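Local coordinates for transcriptional regulatory protein FixJ (Sinorhizobium meliloti, PDB 1DBW), which acts, once activated by FixL, as a DNA-binding transcription factor that induces nifA and fixK in nitrogen fixation control, here represented by its receiver domain, at residues A[21-25]-A[26-30]; A[110-113]-A[114-118]. The protein carries 2 engineered substitutions. One frame throughout, in Å; residues are numbered along the deposited sequence.

Contact 1 of 2, residues A[21-25]-A[26-30]; sequences FMLTM and NGFAV
Leu23 O accepts two backbone N-H groups, Asn26 N at 3.0 Å and Phe28 N at 3.2 Å, which arrive from opposite faces of its carbonyl plane. The Phe28 bond and that of Gly27 N to Thr24 O (3.0 Å) are the two bonds back into the last turn that, with the positive phi of Gly27, make a Schellman motif where helix 13-25 turns toward strand 29-33 of a beta-alpha-beta unit; Asn26 N is an additional donor. At that phi of 93°, a CB would jam against the preceding carbonyl oxygen. The Asn26 amide folds back over the last turn: with CG beside the backbone N (chi1 -80°), ND2 gives Met22 O a nearly straight bond of 2.9 Å, the acceptor lying in the amide plane. The same Leu23 O lies at the edge of the Phe28 ring, in its plane, and Phe28 CD1 is 4.0 Å from Leu23 CD2. Replacing Phe28 by an alanine would probably leave Leu23 CD2 without its aromatic neighbour. Leu23 CB also packs on Val30 CG2 at 3.6 Å, while Thr24 OG1 hydrogen-bonds back to Ala20 O. One water donates to both Thr24 O and Phe28 O, 2.7 Å from each.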
# COMPACT_ATOMS: atom_id res chain seq x y z
N PHE A 21 -0.94 -13.31 -1.12
CA PHE A 21 -0.41 -14.67 -1.13
C PHE A 21 1.00 -14.69 -1.70
O PHE A 21 1.88 -15.39 -1.18
CB PHE A 21 -1.32 -15.61 -1.91
CG PHE A 21 -2.64 -15.89 -1.23
CD1 PHE A 21 -3.48 -16.91 -1.70
CD2 PHE A 21 -3.03 -15.18 -0.09
CE1 PHE A 21 -4.69 -17.21 -1.04
CE2 PHE A 21 -4.24 -15.47 0.57
CZ PHE A 21 -5.06 -16.49 0.09
N MET A 22 1.24 -13.91 -2.75
CA MET A 22 2.56 -13.85 -3.35
C MET A 22 3.58 -13.30 -2.35
O MET A 22 4.66 -13.85 -2.23
CB MET A 22 2.56 -13.01 -4.63
CG MET A 22 3.92 -12.94 -5.32
SD MET A 22 5.08 -11.75 -4.61
CE MET A 22 4.26 -10.16 -5.10
N LEU A 23 3.22 -12.26 -1.60
CA LEU A 23 4.14 -11.68 -0.62
C LEU A 23 4.36 -12.67 0.51
O LEU A 23 5.50 -12.86 0.97
CB LEU A 23 3.59 -10.34 -0.09
CG LEU A 23 3.58 -9.26 -1.18
CD1 LEU A 23 2.94 -8.00 -0.57
CD2 LEU A 23 5.00 -8.97 -1.65
N THR A 24 3.29 -13.35 0.88
CA THR A 24 3.37 -14.36 1.94
C THR A 24 4.36 -15.44 1.53
O THR A 24 5.21 -15.84 2.32
CB THR A 24 1.99 -14.99 2.23
OG1 THR A 24 1.12 -13.99 2.79
CG2 THR A 24 2.12 -16.10 3.25
N MET A 25 4.28 -15.89 0.29
CA MET A 25 5.20 -16.93 -0.14
C MET A 25 6.66 -16.49 -0.16
O MET A 25 7.56 -17.32 -0.07
CB MET A 25 4.77 -17.51 -1.49
CG MET A 25 3.42 -18.21 -1.42
SD MET A 25 2.91 -18.93 -2.99
CE MET A 25 4.46 -19.25 -3.76
N ASN A 26 6.90 -15.18 -0.24
CA ASN A 26 8.26 -14.65 -0.25
C ASN A 26 8.76 -14.36 1.18
O ASN A 26 9.84 -13.82 1.36
CB ASN A 26 8.35 -13.43 -1.16
CG ASN A 26 8.46 -13.83 -2.64
OD1 ASN A 26 9.56 -14.04 -3.14
ND2 ASN A 26 7.33 -13.96 -3.33
N GLY A 27 7.94 -14.70 2.16
CA GLY A 27 8.32 -14.52 3.55
C GLY A 27 7.94 -13.25 4.27
O GLY A 27 8.39 -13.00 5.39
N PHE A 28 7.19 -12.38 3.60
CA PHE A 28 6.80 -11.14 4.25
C PHE A 28 5.69 -11.39 5.26
O PHE A 28 4.95 -12.36 5.10
CB PHE A 28 6.22 -10.18 3.19
CG PHE A 28 7.27 -9.56 2.31
CD1 PHE A 28 7.67 -10.18 1.12
CD2 PHE A 28 7.85 -8.36 2.68
CE1 PHE A 28 8.64 -9.59 0.32
CE2 PHE A 28 8.83 -7.76 1.89
CZ PHE A 28 9.23 -8.38 0.71
N ALA A 29 5.64 -10.57 6.32
CA ALA A 29 4.51 -10.64 7.25
C ALA A 29 3.50 -9.80 6.46
O ALA A 29 3.82 -8.68 6.07
CB ALA A 29 4.84 -9.97 8.57
N VAL A 30 2.28 -10.30 6.33
CA VAL A 30 1.29 -9.62 5.50
C VAL A 30 -0.03 -9.62 6.20
O VAL A 30 -0.41 -10.63 6.80
CB VAL A 30 1.11 -10.41 4.17
CG1 VAL A 30 -0.06 -9.84 3.36
CG2 VAL A 30 2.38 -10.33 3.35
O HOH W 1 5.26 -15.02 4.94

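Contact 2 of 2, residues A[110-113]-A[114-118]; sequences VIIE and AIERA
Glu113 and Arg117 are brought together by bends in both chains: Glu113 turns at chi2 (-95°) and Arg117 at chi2 and chi3, so that the two run side by side along the helix surface. NH1 of Arg117 stands 3.3 Å from Glu113 OE1. This is a salt bridge whose hydrogen bond is weak, with an N-H...O angle of only 125°. OE1 meets the guanidinium at its edge and in its plane, yet the carboxylate is turned 65° from that plane, so the two groups do not form a coplanar bidentate pair. Arg117 has a second anionic partner, since its NH2 forms a salt bridge with Glu120 OE1. The arginine is likely to ease the approach of Glu113 OE1 to Glu116 OE2, two like charges at 3.5 Å. Glu116 itself stays extended beyond CG and lies alongside Ile112, with OE1 3.6 Å from Ile112 CG2.

On the buried side, Ile111 CG1 is anti to the backbone N and meets Ile115 CD1 at 4.0 Å. Four successive i to i+4 backbone bonds, from Ala114 N to Val110 O (3.1 Å) through Arg117 N to Glu113 O (2.9 Å), form the continuous helical backbone that sets the four-residue spacing of both pairs. With Ile111 and Ala114 packed on Ile102 of strand 100-103, Ile112 and Ile115 on helix 13-25 and Phe28, and charged Glu113 and Arg117 on the exposed side, 108-119 is the amphipathic last helix of a CheY-like receiver domain.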
# COMPACT_ATOMS: atom_id res chain seq x y z
N VAL A 110 9.54 -6.42 -8.75
CA VAL A 110 9.42 -4.98 -8.69
C VAL A 110 8.64 -4.47 -7.48
O VAL A 110 9.05 -3.49 -6.84
CB VAL A 110 8.81 -4.39 -9.98
CG1 VAL A 110 8.42 -2.94 -9.80
CG2 VAL A 110 9.84 -4.48 -11.08
N ILE A 111 7.52 -5.12 -7.16
CA ILE A 111 6.75 -4.67 -6.01
C ILE A 111 7.52 -5.04 -4.74
O ILE A 111 7.51 -4.29 -3.77
CB ILE A 111 5.33 -5.27 -5.99
CG1 ILE A 111 4.49 -4.61 -4.89
CG2 ILE A 111 5.35 -6.76 -5.76
CD1 ILE A 111 4.38 -3.13 -5.02
N ILE A 112 8.20 -6.18 -4.75
CA ILE A 112 8.98 -6.58 -3.56
C ILE A 112 10.10 -5.54 -3.29
O ILE A 112 10.33 -5.14 -2.15
CB ILE A 112 9.56 -8.00 -3.74
CG1 ILE A 112 8.42 -9.02 -3.64
CG2 ILE A 112 10.65 -8.30 -2.70
CD1 ILE A 112 8.79 -10.41 -4.10
N GLU A 113 10.79 -5.09 -4.34
CA GLU A 113 11.83 -4.09 -4.14
C GLU A 113 11.27 -2.78 -3.60
O GLU A 113 11.87 -2.16 -2.73
CB GLU A 113 12.60 -3.85 -5.44
CG GLU A 113 13.27 -5.11 -5.99
CD GLU A 113 14.72 -5.26 -5.58
OE1 GLU A 113 15.05 -4.88 -4.43
OE2 GLU A 113 15.53 -5.77 -6.40
N ALA A 114 10.11 -2.36 -4.12
CA ALA A 114 9.47 -1.14 -3.65
C ALA A 114 9.10 -1.26 -2.16
O ALA A 114 9.32 -0.32 -1.40
CB ALA A 114 8.23 -0.84 -4.49
N ILE A 115 8.53 -2.40 -1.76
CA ILE A 115 8.16 -2.61 -0.37
C ILE A 115 9.40 -2.59 0.54
O ILE A 115 9.39 -1.99 1.61
CB ILE A 115 7.39 -3.97 -0.18
CG1 ILE A 115 6.04 -3.92 -0.92
CG2 ILE A 115 7.22 -4.25 1.33
CD1 ILE A 115 5.30 -5.27 -1.03
N GLU A 116 10.49 -3.22 0.09
CA GLU A 116 11.73 -3.20 0.88
C GLU A 116 12.26 -1.75 1.00
O GLU A 116 12.66 -1.31 2.09
CB GLU A 116 12.76 -4.13 0.24
CG GLU A 116 12.29 -5.58 0.19
CD GLU A 116 13.28 -6.50 -0.51
OE1 GLU A 116 13.21 -7.73 -0.28
OE2 GLU A 116 14.12 -6.00 -1.29
N ARG A 117 12.15 -0.98 -0.08
CA ARG A 117 12.59 0.42 -0.08
C ARG A 117 11.75 1.21 0.92
O ARG A 117 12.27 2.02 1.68
CB ARG A 117 12.40 1.05 -1.46
CG ARG A 117 13.65 1.62 -2.11
CD ARG A 117 14.63 0.54 -2.55
NE ARG A 117 15.23 -0.17 -1.42
CZ ARG A 117 15.42 -1.49 -1.37
NH1 ARG A 117 15.06 -2.25 -2.40
NH2 ARG A 117 15.95 -2.04 -0.28
N ALA A 118 10.43 0.97 0.90
CA ALA A 118 9.55 1.67 1.81
C ALA A 118 9.81 1.28 3.27
O ALA A 118 9.69 2.12 4.15
CB ALA A 118 8.07 1.41 1.45

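Contacts 1 and 2, with centres about 13 Å apart, meet where helix 13-25 and its closing turn pack against helix 108-119. Four packing approaches join them: Leu23 CD1 to Ile115 CD1 at 3.6 Å, Met22 CE to Ile111 CG2 at 3.6 Å, Phe28 CZ to Ile112 CG2 at 3.7 Å, and Asn26 CG to Ile112 CD1 at 3.7 Å. Ile112 meets the turn through two branches. Neither contact forms the magnesium site: from side chain to side chain, Leu23 is about 10 Å from Asp10 and Asp54, and Ile111 about 9 Å from Asp54, the predicted phosphorylation residue. A polyethylene glycol, probably from crystallisation, lies about 3 Å from Gly27 and 5 Å from Glu116 (nearest atoms).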